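Local coordinates for chlorella virus DNA ligase-adenylate (Chlorella virus, PDB 1FVI), which probably seals nicks in duplex DNA as an ATP-dependent DNA ligase, and is captured here as its covalent adenylate intermediate, at residues P5-T10 against L39-K44; R31-T36 against G169-G174; G65-E70 against S79-G84. The protein carries 1 engineered substitution. All blocks are in the same frame, centred on the assembly; numbering follows the deposited sequence.

Contact 1: residues P5-T10 against L39-K44; sequences PLLAAT and LSRTFK. With SO4 (sulfate ion), chain B.
Pro5 meets the 39-44 segment with the outer part of its ring. Its CD lies 3.6 Å from Arg41 O and equally 3.6 Å from Phe43 CE1, so one methylene touches both a backbone carbonyl and an aromatic ring. The proline and the phenylalanine come from opposite directions, and CD meets the phenyl ring obliquely. Leu39 CD2 sits 4.0 Å above the plane of that ring, over its centre. Leu6 makes no contact with 39-44. At Leu7 the chain comes back to the segment: CD1 lies 3.9 Å from Arg41 NH2, and the leucine side chain crosses the arginine at about a right angle. CG of Arg41 stands between its backbone N and carbonyl carbon (chi1 67°), and a bend at chi3 (-79°) turns the guanidinium past the leucine toward a sulfate ion. Two hydrogen bonds grip the anion there, Arg41 NH1 to sulfate O4 and NH2 to O1, each 3.1 Å long and each bent to 139° at the hydrogen. Lys185 NZ holds the same sulfate, and Ala9 farther on pairs through its backbone with Leu183 and Lys185. Opposite Pro5 the chain folds back in a type I turn from Ser40 to Phe43, with Phe43 N bonded to Ser40 O at 2.9 Å. Phe43 takes a left-handed backbone conformation, and Ser40 N reaches Lys44 O: a type I turn with a G1 bulge. Arg41, at the second position of the turn, belongs to the AMP pocket of this nucleotidyltransferase domain, and its anion site beside the nucleotide is consistent with a docking place for a DNA phosphate at the nick.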
loop_
_atom_site.group_PDB
_atom_site.type_symbol
_atom_site.label_atom_id
_atom_site.label_comp_id
_atom_site.label_asym_id
_atom_site.label_seq_id
_atom_site.Cartn_x
_atom_site.Cartn_y
_atom_site.Cartn_z
ATOM N N PRO A 5 13.229 5.644 -12.999
ATOM C CA PRO A 5 12.531 4.568 -12.294
ATOM C C PRO A 5 11.867 3.458 -13.115
ATOM O O PRO A 5 11.603 3.584 -14.317
ATOM C CB PRO A 5 11.550 5.331 -11.398
ATOM C CG PRO A 5 11.213 6.494 -12.198
ATOM C CD PRO A 5 12.554 6.932 -12.772
ATOM N N LEU A 6 11.697 2.329 -12.443
ATOM C CA LEU A 6 11.040 1.162 -13.004
ATOM C C LEU A 6 9.522 1.444 -12.927
ATOM O O LEU A 6 9.000 1.807 -11.864
ATOM C CB LEU A 6 11.364 -0.066 -12.143
ATOM C CG LEU A 6 11.190 -1.517 -12.621
ATOM C CD1 LEU A 6 10.997 -2.386 -11.387
ATOM C CD2 LEU A 6 10.036 -1.712 -13.595
ATOM N N LEU A 7 8.835 1.331 -14.058
ATOM C CA LEU A 7 7.397 1.548 -14.085
ATOM C C LEU A 7 6.657 0.249 -14.410
ATOM O O LEU A 7 7.247 -0.731 -14.867
ATOM C CB LEU A 7 7.044 2.683 -15.044
ATOM C CG LEU A 7 7.731 3.993 -14.653
ATOM C CD1 LEU A 7 7.434 5.050 -15.699
ATOM C CD2 LEU A 7 7.272 4.452 -13.254
ATOM N N ALA A 8 5.367 0.231 -14.108
ATOM C CA ALA A 8 4.547 -0.951 -14.301
ATOM C C ALA A 8 3.592 -0.960 -15.482
ATOM O O ALA A 8 3.123 0.075 -15.962
ATOM C CB ALA A 8 3.741 -1.236 -12.997
ATOM N N ALA A 9 3.355 -2.162 -15.975
ATOM C CA ALA A 9 2.378 -2.363 -17.018
ATOM C C ALA A 9 1.083 -2.690 -16.229
ATOM O O ALA A 9 1.127 -3.039 -15.042
ATOM C CB ALA A 9 2.790 -3.534 -17.900
ATOM N N THR A 10 -0.069 -2.533 -16.861
ATOM C CA THR A 10 -1.323 -2.829 -16.185
ATOM C C THR A 10 -1.793 -4.263 -16.441
ATOM O O THR A 10 -1.746 -4.762 -17.580
ATOM C CB THR A 10 -2.411 -1.834 -16.607
ATOM O OG1 THR A 10 -1.999 -0.521 -16.225
ATOM C CG2 THR A 10 -3.766 -2.167 -15.942
ATOM N N LEU A 39 15.432 11.739 -4.943
ATOM C CA LEU A 39 14.895 12.196 -6.218
ATOM C C LEU A 39 13.443 11.721 -6.381
ATOM O O LEU A 39 13.027 10.719 -5.786
ATOM C CB LEU A 39 15.743 11.610 -7.364
ATOM C CG LEU A 39 17.097 12.198 -7.808
ATOM C CD1 LEU A 39 17.846 12.877 -6.693
ATOM C CD2 LEU A 39 17.941 11.101 -8.431
ATOM N N SER A 40 12.667 12.463 -7.162
ATOM C CA SER A 40 11.280 12.082 -7.432
ATOM C C SER A 40 11.288 11.241 -8.727
ATOM O O SER A 40 12.369 10.865 -9.217
ATOM C CB SER A 40 10.403 13.327 -7.587
ATOM O OG SER A 40 10.753 14.038 -8.752
ATOM N N ARG A 41 10.108 10.943 -9.277
ATOM C CA ARG A 41 10.025 10.144 -10.500
ATOM C C ARG A 41 10.613 10.828 -11.723
ATOM O O ARG A 41 11.052 10.158 -12.652
ATOM C CB ARG A 41 8.595 9.684 -10.788
ATOM C CG ARG A 41 7.605 10.758 -11.128
ATOM C CD ARG A 41 6.230 10.124 -11.347
ATOM N NE ARG A 41 6.095 9.501 -12.667
ATOM C CZ ARG A 41 5.491 8.339 -12.896
ATOM N NH1 ARG A 41 4.978 7.648 -11.892
ATOM N NH2 ARG A 41 5.326 7.913 -14.142
ATOM N N THR A 42 10.597 12.159 -11.733
ATOM C CA THR A 42 11.177 12.926 -12.831
ATOM C C THR A 42 12.686 13.062 -12.590
ATOM O O THR A 42 13.397 13.738 -13.333
ATOM C CB THR A 42 10.595 14.326 -12.882
ATOM O OG1 THR A 42 11.030 15.062 -11.728
ATOM C CG2 THR A 42 9.073 14.260 -12.945
ATOM N N PHE A 43 13.140 12.467 -11.493
ATOM C CA PHE A 43 14.535 12.468 -11.099
ATOM C C PHE A 43 15.126 13.809 -10.688
ATOM O O PHE A 43 16.346 14.007 -10.685
ATOM C CB PHE A 43 15.394 11.726 -12.123
ATOM C CG PHE A 43 15.650 10.298 -11.750
ATOM C CD1 PHE A 43 14.733 9.605 -10.958
ATOM C CD2 PHE A 43 16.843 9.672 -12.107
ATOM C CE1 PHE A 43 15.003 8.318 -10.521
ATOM C CE2 PHE A 43 17.122 8.379 -11.672
ATOM C CZ PHE A 43 16.200 7.701 -10.876
ATOM N N LYS A 44 14.239 14.724 -10.321
ATOM C CA LYS A 44 14.641 16.031 -9.830
ATOM C C LYS A 44 14.616 15.885 -8.307
ATOM O O LYS A 44 13.863 15.069 -7.764
ATOM C CB LYS A 44 13.668 17.090 -10.340
ATOM C CG LYS A 44 13.795 17.310 -11.860
ATOM C CD LYS A 44 15.103 18.071 -12.186
ATOM C CE LYS A 44 15.548 17.977 -13.651
ATOM N NZ LYS A 44 16.325 16.736 -13.950
HETATM S S SO4 B . 1.991 5.485 -13.419
HETATM O O1 SO4 B . 2.779 6.180 -14.431
HETATM O O2 SO4 B . 2.093 3.997 -13.598
HETATM O O3 SO4 B . 0.492 5.885 -13.458
HETATM O O4 SO4 B . 2.475 5.886 -12.028
#

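Contact 2: residues R31-T36 against G169-G174; sequences RSVKQT and GKYKFG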
loop_
_atom_site.group_PDB
_atom_site.type_symbol
_atom_site.label_atom_id
_atom_site.label_comp_id
_atom_site.label_asym_id
_atom_site.label_seq_id
_atom_site.Cartn_x
_atom_site.Cartn_y
_atom_site.Cartn_z
ATOM N N ARG A 31 6.794 8.664 -5.261
ATOM C CA ARG A 31 7.889 7.789 -5.702
ATOM C C ARG A 31 9.214 8.538 -5.466
ATOM O O ARG A 31 9.374 9.705 -5.870
ATOM C CB ARG A 31 7.748 7.466 -7.196
ATOM C CG ARG A 31 8.782 6.506 -7.744
ATOM C CD ARG A 31 8.648 5.151 -7.057
ATOM N NE ARG A 31 9.529 4.131 -7.632
ATOM C CZ ARG A 31 9.274 3.464 -8.755
ATOM N NH1 ARG A 31 8.156 3.712 -9.425
ATOM N NH2 ARG A 31 10.133 2.552 -9.210
ATOM N N SER A 32 10.139 7.874 -4.780
ATOM C CA SER A 32 11.428 8.473 -4.466
ATOM C C SER A 32 12.574 7.474 -4.498
ATOM O O SER A 32 12.500 6.380 -3.926
ATOM C CB SER A 32 11.378 9.163 -3.096
ATOM O OG SER A 32 12.277 10.251 -3.055
ATOM N N VAL A 33 13.628 7.861 -5.204
ATOM C CA VAL A 33 14.803 7.039 -5.321
ATOM C C VAL A 33 15.997 7.770 -4.726
ATOM O O VAL A 33 16.148 8.982 -4.874
ATOM C CB VAL A 33 15.105 6.711 -6.787
ATOM C CG1 VAL A 33 16.406 5.911 -6.893
ATOM C CG2 VAL A 33 13.949 5.939 -7.410
ATOM N N LYS A 34 16.825 7.008 -4.027
ATOM C CA LYS A 34 18.047 7.520 -3.419
ATOM C C LYS A 34 19.204 7.412 -4.406
ATOM O O LYS A 34 19.688 6.321 -4.718
ATOM C CB LYS A 34 18.378 6.732 -2.145
ATOM C CG LYS A 34 19.771 6.947 -1.610
ATOM C CD LYS A 34 20.055 8.395 -1.362
ATOM C CE LYS A 34 21.516 8.575 -0.990
ATOM N NZ LYS A 34 21.915 7.785 0.214
ATOM N N GLN A 35 19.595 8.558 -4.934
ATOM C CA GLN A 35 20.707 8.638 -5.858
ATOM C C GLN A 35 21.419 9.956 -5.558
ATOM O O GLN A 35 21.045 11.007 -6.095
ATOM C CB GLN A 35 20.220 8.582 -7.302
ATOM C CG GLN A 35 21.343 8.399 -8.298
ATOM C CD GLN A 35 20.944 7.512 -9.441
ATOM O OE1 GLN A 35 20.455 7.984 -10.459
ATOM N NE2 GLN A 35 21.142 6.216 -9.278
ATOM N N THR A 36 22.381 9.871 -4.627
ATOM C CA THR A 36 23.196 10.981 -4.128
ATOM C C THR A 36 22.343 11.725 -3.095
ATOM O O THR A 36 22.801 12.046 -2.002
ATOM C CB THR A 36 23.671 11.921 -5.269
ATOM O OG1 THR A 36 24.132 11.134 -6.378
ATOM C CG2 THR A 36 24.824 12.817 -4.792
ATOM N N GLY A 169 13.085 -10.795 -12.130
ATOM C CA GLY A 169 13.086 -9.509 -12.812
ATOM C C GLY A 169 14.248 -8.572 -12.492
ATOM O O GLY A 169 14.723 -8.460 -11.363
ATOM N N LYS A 170 14.683 -7.860 -13.514
ATOM C CA LYS A 170 15.778 -6.919 -13.394
ATOM C C LYS A 170 15.173 -5.573 -13.059
ATOM O O LYS A 170 13.950 -5.414 -13.053
ATOM C CB LYS A 170 16.491 -6.774 -14.743
ATOM C CG LYS A 170 16.437 -8.013 -15.621
ATOM C CD LYS A 170 15.101 -8.131 -16.346
ATOM C CE LYS A 170 14.604 -9.559 -16.374
ATOM N NZ LYS A 170 13.225 -9.591 -16.894
ATOM N N TYR A 171 16.032 -4.602 -12.771
ATOM C CA TYR A 171 15.566 -3.250 -12.523
ATOM C C TYR A 171 15.607 -2.577 -13.900
ATOM O O TYR A 171 16.677 -2.187 -14.386
ATOM C CB TYR A 171 16.469 -2.498 -11.525
ATOM C CG TYR A 171 15.832 -1.208 -11.076
ATOM C CD1 TYR A 171 15.259 -1.094 -9.812
ATOM C CD2 TYR A 171 15.718 -0.123 -11.952
ATOM C CE1 TYR A 171 14.584 0.072 -9.436
ATOM C CE2 TYR A 171 15.041 1.032 -11.581
ATOM C CZ TYR A 171 14.480 1.124 -10.326
ATOM O OH TYR A 171 13.808 2.271 -9.969
ATOM N N LYS A 172 14.448 -2.484 -14.535
ATOM C CA LYS A 172 14.334 -1.880 -15.857
ATOM C C LYS A 172 14.279 -0.358 -15.787
ATOM O O LYS A 172 13.525 0.206 -14.993
ATOM C CB LYS A 172 13.084 -2.416 -16.575
ATOM C CG LYS A 172 12.933 -1.954 -18.026
ATOM C CD LYS A 172 11.703 -2.561 -18.662
ATOM C CE LYS A 172 11.461 -1.994 -20.046
ATOM N NZ LYS A 172 10.285 -2.607 -20.720
ATOM N N PHE A 173 15.083 0.308 -16.618
ATOM C CA PHE A 173 15.096 1.772 -16.648
ATOM C C PHE A 173 13.983 2.201 -17.602
ATOM O O PHE A 173 14.228 2.738 -18.677
ATOM C CB PHE A 173 16.466 2.292 -17.104
ATOM C CG PHE A 173 17.614 1.803 -16.250
ATOM C CD1 PHE A 173 18.867 1.585 -16.800
ATOM C CD2 PHE A 173 17.449 1.602 -14.883
ATOM C CE1 PHE A 173 19.947 1.182 -15.991
ATOM C CE2 PHE A 173 18.516 1.199 -14.065
ATOM C CZ PHE A 173 19.767 0.992 -14.624
ATOM N N GLY A 174 12.746 1.948 -17.185
ATOM C CA GLY A 174 11.595 2.269 -18.000
ATOM C C GLY A 174 10.399 1.453 -17.558
ATOM O O GLY A 174 10.454 0.751 -16.543
#
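Arg31 and Tyr171 meet by their polar ends, the guanidinium and the phenol arriving from opposite directions. Arg31 NH2 is 3.8 Å from Tyr171 OH, an approach without a hydrogen bond, and the planes of the two groups are turned 61° from each other. What joins them is a third residue: Asp64 OD2 forms a salt bridge with Arg31 NH2 and a hydrogen bond with Tyr171 OH. The backbone of Leu6 adds to this, its O bonded to the same NH2 and its N to the same phenol. A bend at chi2 (63°) sets the arginine chain on course for this group, its CG anti to the backbone N. Beyond the polar group there is a loose van der Waals approach, Val33 CG2 at 4.5 Å from Tyr171 OH; Tyr171 also touches Val100 and Asp98. No strand pairing is involved: the closest CA atoms, those of Val33 and Phe173, are 12.5 Å apart, and the gap from strand 30-34 to the loop 169-174 is bridged by side chains, chiefly Arg31 and Tyr171. Arg31 also touches the bound AMP and packs on Glu66 and Phe97. The buried polar ends are thus satisfied by a shared carboxylate and backbone atoms of Leu6, a network that would fix the rotation of a guanidinium lying beside the nucleotide.

Contact 3: residues G65-E70 against S79-G84; sequences GEISIE and SAVMTG. With AMP (adenosine monophosphate), chain C.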
loop_
_atom_site.group_PDB
_atom_site.type_symbol
_atom_site.label_atom_id
_atom_site.label_comp_id
_atom_site.label_asym_id
_atom_site.label_seq_id
_atom_site.Cartn_x
_atom_site.Cartn_y
_atom_site.Cartn_z
ATOM N N GLY A 65 11.529 3.527 -3.524
ATOM C CA GLY A 65 10.360 3.424 -2.665
ATOM C C GLY A 65 9.346 4.547 -2.758
ATOM O O GLY A 65 9.325 5.323 -3.720
ATOM N N GLU A 66 8.480 4.613 -1.753
ATOM C CA GLU A 66 7.407 5.604 -1.707
ATOM C C GLU A 66 7.339 6.371 -0.399
ATOM O O GLU A 66 7.319 5.785 0.697
ATOM C CB GLU A 66 6.040 4.906 -1.891
ATOM C CG GLU A 66 5.769 4.271 -3.261
ATOM C CD GLU A 66 5.205 5.241 -4.263
ATOM O OE1 GLU A 66 5.282 4.941 -5.458
ATOM O OE2 GLU A 66 4.657 6.284 -3.874
ATOM N N ILE A 67 7.254 7.687 -0.523
ATOM C CA ILE A 67 7.131 8.534 0.657
ATOM C C ILE A 67 5.627 8.743 0.857
ATOM O O ILE A 67 4.873 8.868 -0.113
ATOM C CB ILE A 67 7.803 9.929 0.447
ATOM C CG1 ILE A 67 9.259 9.760 -0.020
ATOM C CG2 ILE A 67 7.720 10.776 1.738
ATOM C CD1 ILE A 67 9.912 11.059 -0.496
ATOM N N SER A 68 5.199 8.757 2.115
ATOM C CA SER A 68 3.806 8.972 2.442
ATOM C C SER A 68 3.633 9.287 3.906
ATOM O O SER A 68 4.389 8.798 4.736
ATOM C CB SER A 68 2.976 7.735 2.105
ATOM O OG SER A 68 3.463 6.617 2.808
ATOM N N ILE A 69 2.667 10.153 4.201
ATOM C CA ILE A 69 2.321 10.514 5.576
ATOM C C ILE A 69 1.159 9.569 5.897
ATOM O O ILE A 69 0.050 9.718 5.369
ATOM C CB ILE A 69 1.874 11.983 5.675
ATOM C CG1 ILE A 69 2.968 12.894 5.117
ATOM C CG2 ILE A 69 1.593 12.333 7.116
ATOM C CD1 ILE A 69 2.634 14.364 5.147
ATOM N N GLU A 70 1.448 8.580 6.735
ATOM C CA GLU A 70 0.508 7.528 7.121
ATOM C C GLU A 70 -1.009 7.700 7.049
ATOM O O GLU A 70 -1.652 7.115 6.171
ATOM C CB GLU A 70 0.901 6.932 8.471
ATOM C CG GLU A 70 2.292 6.292 8.489
ATOM C CD GLU A 70 2.443 5.090 7.562
ATOM O OE1 GLU A 70 1.976 5.139 6.404
ATOM O OE2 GLU A 70 3.066 4.098 7.996
ATOM N N SER A 79 1.892 17.808 -0.960
ATOM C CA SER A 79 2.355 19.147 -0.631
ATOM C C SER A 79 3.486 19.144 0.382
ATOM O O SER A 79 4.319 20.044 0.382
ATOM C CB SER A 79 1.199 20.007 -0.125
ATOM O OG SER A 79 0.484 19.334 0.896
ATOM N N ALA A 80 3.519 18.152 1.261
ATOM C CA ALA A 80 4.593 18.080 2.250
ATOM C C ALA A 80 5.917 17.687 1.572
ATOM O O ALA A 80 6.960 18.287 1.822
ATOM C CB ALA A 80 4.234 17.077 3.342
ATOM N N VAL A 81 5.847 16.700 0.684
ATOM C CA VAL A 81 7.011 16.198 -0.049
ATOM C C VAL A 81 7.444 17.132 -1.180
ATOM O O VAL A 81 8.631 17.430 -1.351
ATOM C CB VAL A 81 6.709 14.819 -0.723
ATOM C CG1 VAL A 81 7.952 14.290 -1.433
ATOM C CG2 VAL A 81 6.205 13.810 0.297
ATOM N N MET A 82 6.462 17.593 -1.940
ATOM C CA MET A 82 6.723 18.420 -3.099
ATOM C C MET A 82 6.865 19.913 -2.902
ATOM O O MET A 82 7.147 20.635 -3.859
ATOM C CB MET A 82 5.707 18.095 -4.205
ATOM C CG MET A 82 5.689 16.605 -4.595
ATOM S SD MET A 82 7.376 15.967 -4.883
ATOM C CE MET A 82 7.695 16.597 -6.594
ATOM N N THR A 83 6.669 20.390 -1.683
ATOM C CA THR A 83 6.839 21.817 -1.435
ATOM C C THR A 83 8.218 21.994 -0.816
ATOM O O THR A 83 8.608 21.230 0.071
ATOM C CB THR A 83 5.740 22.394 -0.514
ATOM O OG1 THR A 83 4.462 22.212 -1.138
ATOM C CG2 THR A 83 5.964 23.893 -0.274
ATOM N N GLY A 84 8.951 22.991 -1.306
ATOM C CA GLY A 84 10.299 23.255 -0.834
ATOM C C GLY A 84 10.460 23.757 0.584
ATOM O O GLY A 84 11.004 24.840 0.790
HETATM P P AMP C . -1.470 3.368 -9.761
HETATM O O1P AMP C . -1.981 3.255 -11.126
HETATM O O3P AMP C . -1.695 4.919 -9.527
HETATM O "O5'" AMP C . 0.032 3.264 -9.758
HETATM C "C5'" AMP C . 0.805 3.520 -8.486
HETATM C "C4'" AMP C . 2.193 4.068 -8.738
HETATM O "O4'" AMP C . 2.927 3.864 -7.528
HETATM C "C3'" AMP C . 2.965 3.328 -9.856
HETATM O "O3'" AMP C . 3.770 4.176 -10.675
HETATM C "C2'" AMP C . 3.885 2.408 -9.130
HETATM O "O2'" AMP C . 5.083 2.223 -9.874
HETATM C "C1'" AMP C . 4.057 3.052 -7.742
HETATM N N9 AMP C . 4.096 2.041 -6.703
HETATM C C8 AMP C . 3.321 2.070 -5.565
HETATM N N7 AMP C . 3.568 1.032 -4.818
HETATM C C5 AMP C . 4.535 0.273 -5.462
HETATM C C6 AMP C . 5.186 -0.930 -5.149
HETATM N N6 AMP C . 4.930 -1.628 -4.018
HETATM N N1 AMP C . 6.091 -1.368 -6.043
HETATM C C2 AMP C . 6.332 -0.685 -7.140
HETATM N N3 AMP C . 5.795 0.462 -7.563
HETATM C C4 AMP C . 4.870 0.934 -6.677
#
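Ile67 and Val81 cross obliquely and touch through two pairs of branches. Ile67 CG2 lies 3.7 Å from Val81 CG2, while Ile67 CD1 reaches to 3.9 Å from Val81 CG1. The two branched ends thus meet methyl to methyl in two pairs, the short branch of Ile67 on CG2 and the long one on CG1. With CG1 anti to the carbonyl carbon (chi1 -53°) and CD1 extended beyond it, Ile67 presents both branches to the helix. Two residues on, Ile69 leans the same way. Its outstretched chain ends at CD1, 3.6 Å from Ala80 CB, so a single methyl presses on a single methyl. Ile69 N is held by Thr77 OG1 from the same helix. These pairs lie where strand 63-68 of the nucleotidyltransferase domain runs through a short loop into helix 74-82, which packs back against the sheet; the strand carries the sequence Asp-Gly-Glu-Ile, consistent with ligase motif III. The two faces of the strand serve different partners. Ile67 also packs on Leu55, and Val81 on Met51, Ile30 and Ile46. Glu66, the neighbour of Ile67 in sequence, lies on the other face, at the nucleotide. Its chain bends at chi2 (-86°), which lays the carboxylate alongside the glycosidic region of AMP: Glu66 CD is 3.9 Å from AMP C8, and Glu66 OE1 is 3.2 Å from AMP C1'. Ser68 likewise starts away from the helix. On the helix side, Ala80 O accepts a hydrogen bond from Asn48 ND2, anchoring this last part of the helix to the chain just before helix 49-58.

From the N terminus, residues 5-10 lead into strand 9-10 of one sheet, and contact 1 closes a loop onto the turn after strand 38-39 of the other. Contact 2 opens inside that loop at 31-36 and closes only at 169-174, so contacts 1 and 2 cross; Leu39 N bonded to Val33 O links them in neighbouring strands. Both join the two sheets that flank the nucleotide. Contact 3 closes the short connection from strand 63-68 to helix 74-82; it follows contact 1 along the chain and nests inside contact 2. Ser32 N to Gly65 O ties strand 30-34 to strand 63-68, placing contacts 2 and 3 on the same sheet.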